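Pullulanase (PDB 2WAN) probably acts as a starch-debranching glycoside hydrolase, cleaving the alpha-1,6-glucosidic linkages of pullulan and related branched polysaccharides. Local coordinates at residues M131-A136 with V290-Y295. Sequence-based numbering, arbitrary orientation. Where two conformers were deposited one is given.
Sequences MPMTLA and VAADGY
The phenol of Y295 reaches M131 and donates its hydroxyl proton to the backbone carbonyl, OH lying 2.6 Å from M131 O. The bond is short, with a C=O···donor angle of 133°, and Y295 OH stands above the plane of the M131 carbonyl, 47° out of it. P132 O is also close to this hydroxyl, but its angle is too poor for a second bond. Two methionines accompany the ring. M131 CG lies 4.0 Å from Y295 CE2, while M133 brings its CB to 3.6 Å from Y295 OH. In one of its two conformers M133 also extends CE to 3.6 Å from Y295 CE1, an oblique approach that is less certain for being one of two placements. A phenylalanine in place of Y295 would probably leave M131 O without this donor and open a small gap beside M133 CB, where the hydroxyl had packed. The geometry illustrates how a beta-hairpin can present an aromatic residue to a distant part of the chain: strands 288-292 and 295-302 are antiparallel neighbours, joined by a type II turn from A292 to Y295. Y295 N closes the turn on A292 O at 2.9 Å, and G294 takes a positive phi within the turn. The CB of Y295 points toward the 131-136 segment, and CG lies anti to the carbonyl carbon (chi1 -71°). There the chain turns a corner at M131 and enters the short strand 132-134, held by backbone bonding of M133 to T271. F142 of strand 142-146 touches both M133 and A292.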
loop_
_atom_site.group_PDB
_atom_site.type_symbol
_atom_site.label_atom_id
_atom_site.label_comp_id
_atom_site.label_asym_id
_atom_site.label_seq_id
_atom_site.Cartn_x
_atom_site.Cartn_y
_atom_site.Cartn_z
ATOM N N MET A 131 29.508 17.476 12.962
ATOM C CA MET A 131 29.344 18.890 13.327
ATOM C C MET A 131 29.499 19.773 12.086
ATOM O O MET A 131 30.190 19.392 11.139
ATOM C CB MET A 131 30.312 19.304 14.447
ATOM C CG MET A 131 31.780 18.987 14.201
ATOM S SD MET A 131 32.845 19.566 15.550
ATOM C CE MET A 131 32.418 18.435 16.878
ATOM N N PRO A 132 28.857 20.957 12.079
ATOM C CA PRO A 132 28.832 21.742 10.846
ATOM C C PRO A 132 30.188 22.335 10.498
ATOM O O PRO A 132 31.051 22.447 11.365
ATOM C CB PRO A 132 27.839 22.871 11.156
ATOM C CG PRO A 132 27.198 22.514 12.456
ATOM C CD PRO A 132 28.174 21.660 13.178
ATOM N N MET A 133 30.366 22.677 9.228
ATOM C CA MET A 133 31.565 23.365 8.754
ATOM C C MET A 133 31.170 24.562 7.896
ATOM O O MET A 133 30.063 24.605 7.362
ATOM C CB MET A 133 32.471 22.415 7.951
ATOM C CG MET A 133 31.871 21.902 6.636
ATOM S SD MET A 133 33.086 21.543 5.344
ATOM C CE MET A 133 34.404 20.785 6.296
ATOM N N THR A 134 32.080 25.523 7.761
ATOM C CA THR A 134 31.904 26.611 6.810
ATOM C C THR A 134 32.679 26.221 5.558
ATOM O O THR A 134 33.880 25.955 5.627
ATOM C CB THR A 134 32.413 27.969 7.366
ATOM O OG1 THR A 134 31.797 28.228 8.632
ATOM C CG2 THR A 134 32.090 29.111 6.401
ATOM N N LEU A 135 31.988 26.178 4.421
ATOM C CA LEU A 135 32.606 25.773 3.160
ATOM C C LEU A 135 33.551 26.833 2.598
ATOM O O LEU A 135 33.318 28.038 2.751
ATOM C CB LEU A 135 31.538 25.404 2.116
ATOM C CG LEU A 135 30.510 24.321 2.489
ATOM C CD1 LEU A 135 29.481 24.165 1.390
ATOM C CD2 LEU A 135 31.169 22.983 2.800
ATOM N N ALA A 136 34.615 26.358 1.954
ATOM C CA ALA A 136 35.584 27.200 1.267
ATOM C C ALA A 136 35.452 26.987 -0.242
ATOM O O ALA A 136 34.426 26.485 -0.706
ATOM C CB ALA A 136 36.992 26.866 1.741
ATOM N N VAL A 290 35.716 8.697 2.057
ATOM C CA VAL A 290 35.698 10.154 1.990
ATOM C C VAL A 290 36.167 10.724 3.323
ATOM O O VAL A 290 35.904 10.154 4.380
ATOM C CB VAL A 290 34.292 10.713 1.587
ATOM C CG1 VAL A 290 33.243 10.347 2.620
ATOM C CG2 VAL A 290 34.342 12.233 1.362
ATOM N N ALA A 291 36.900 11.833 3.255
ATOM C CA ALA A 291 37.354 12.540 4.443
ATOM C C ALA A 291 37.369 14.037 4.167
ATOM O O ALA A 291 37.302 14.467 3.011
ATOM C CB ALA A 291 38.753 12.058 4.853
ATOM N N ALA A 292 37.438 14.814 5.245
ATOM C CA ALA A 292 37.716 16.250 5.183
ATOM C C ALA A 292 38.652 16.621 6.333
ATOM O O ALA A 292 38.756 15.881 7.319
ATOM C CB ALA A 292 36.426 17.058 5.250
ATOM N N ASP A 293 39.328 17.762 6.199
ATOM C CA ASP A 293 40.255 18.250 7.228
ATOM C C ASP A 293 39.586 18.375 8.595
ATOM O O ASP A 293 38.581 19.077 8.742
ATOM C CB ASP A 293 40.866 19.593 6.807
ATOM C CG ASP A 293 41.940 19.439 5.735
ATOM O OD1 ASP A 293 42.703 18.451 5.788
ATOM O OD2 ASP A 293 42.025 20.310 4.843
ATOM N N GLY A 294 40.135 17.675 9.585
ATOM C CA GLY A 294 39.589 17.698 10.942
ATOM C C GLY A 294 38.461 16.710 11.198
ATOM O O GLY A 294 37.970 16.607 12.328
ATOM N N TYR A 295 38.062 15.986 10.150
ATOM C CA TYR A 295 37.000 14.977 10.220
ATOM C C TYR A 295 37.520 13.570 9.923
ATOM O O TYR A 295 38.181 13.344 8.905
ATOM C CB TYR A 295 35.882 15.297 9.219
ATOM C CG TYR A 295 35.030 16.500 9.563
ATOM C CD1 TYR A 295 35.293 17.745 8.992
ATOM C CD2 TYR A 295 33.950 16.388 10.442
ATOM C CE1 TYR A 295 34.509 18.856 9.298
ATOM C CE2 TYR A 295 33.160 17.494 10.753
ATOM C CZ TYR A 295 33.446 18.723 10.173
ATOM O OH TYR A 295 32.671 19.823 10.471
#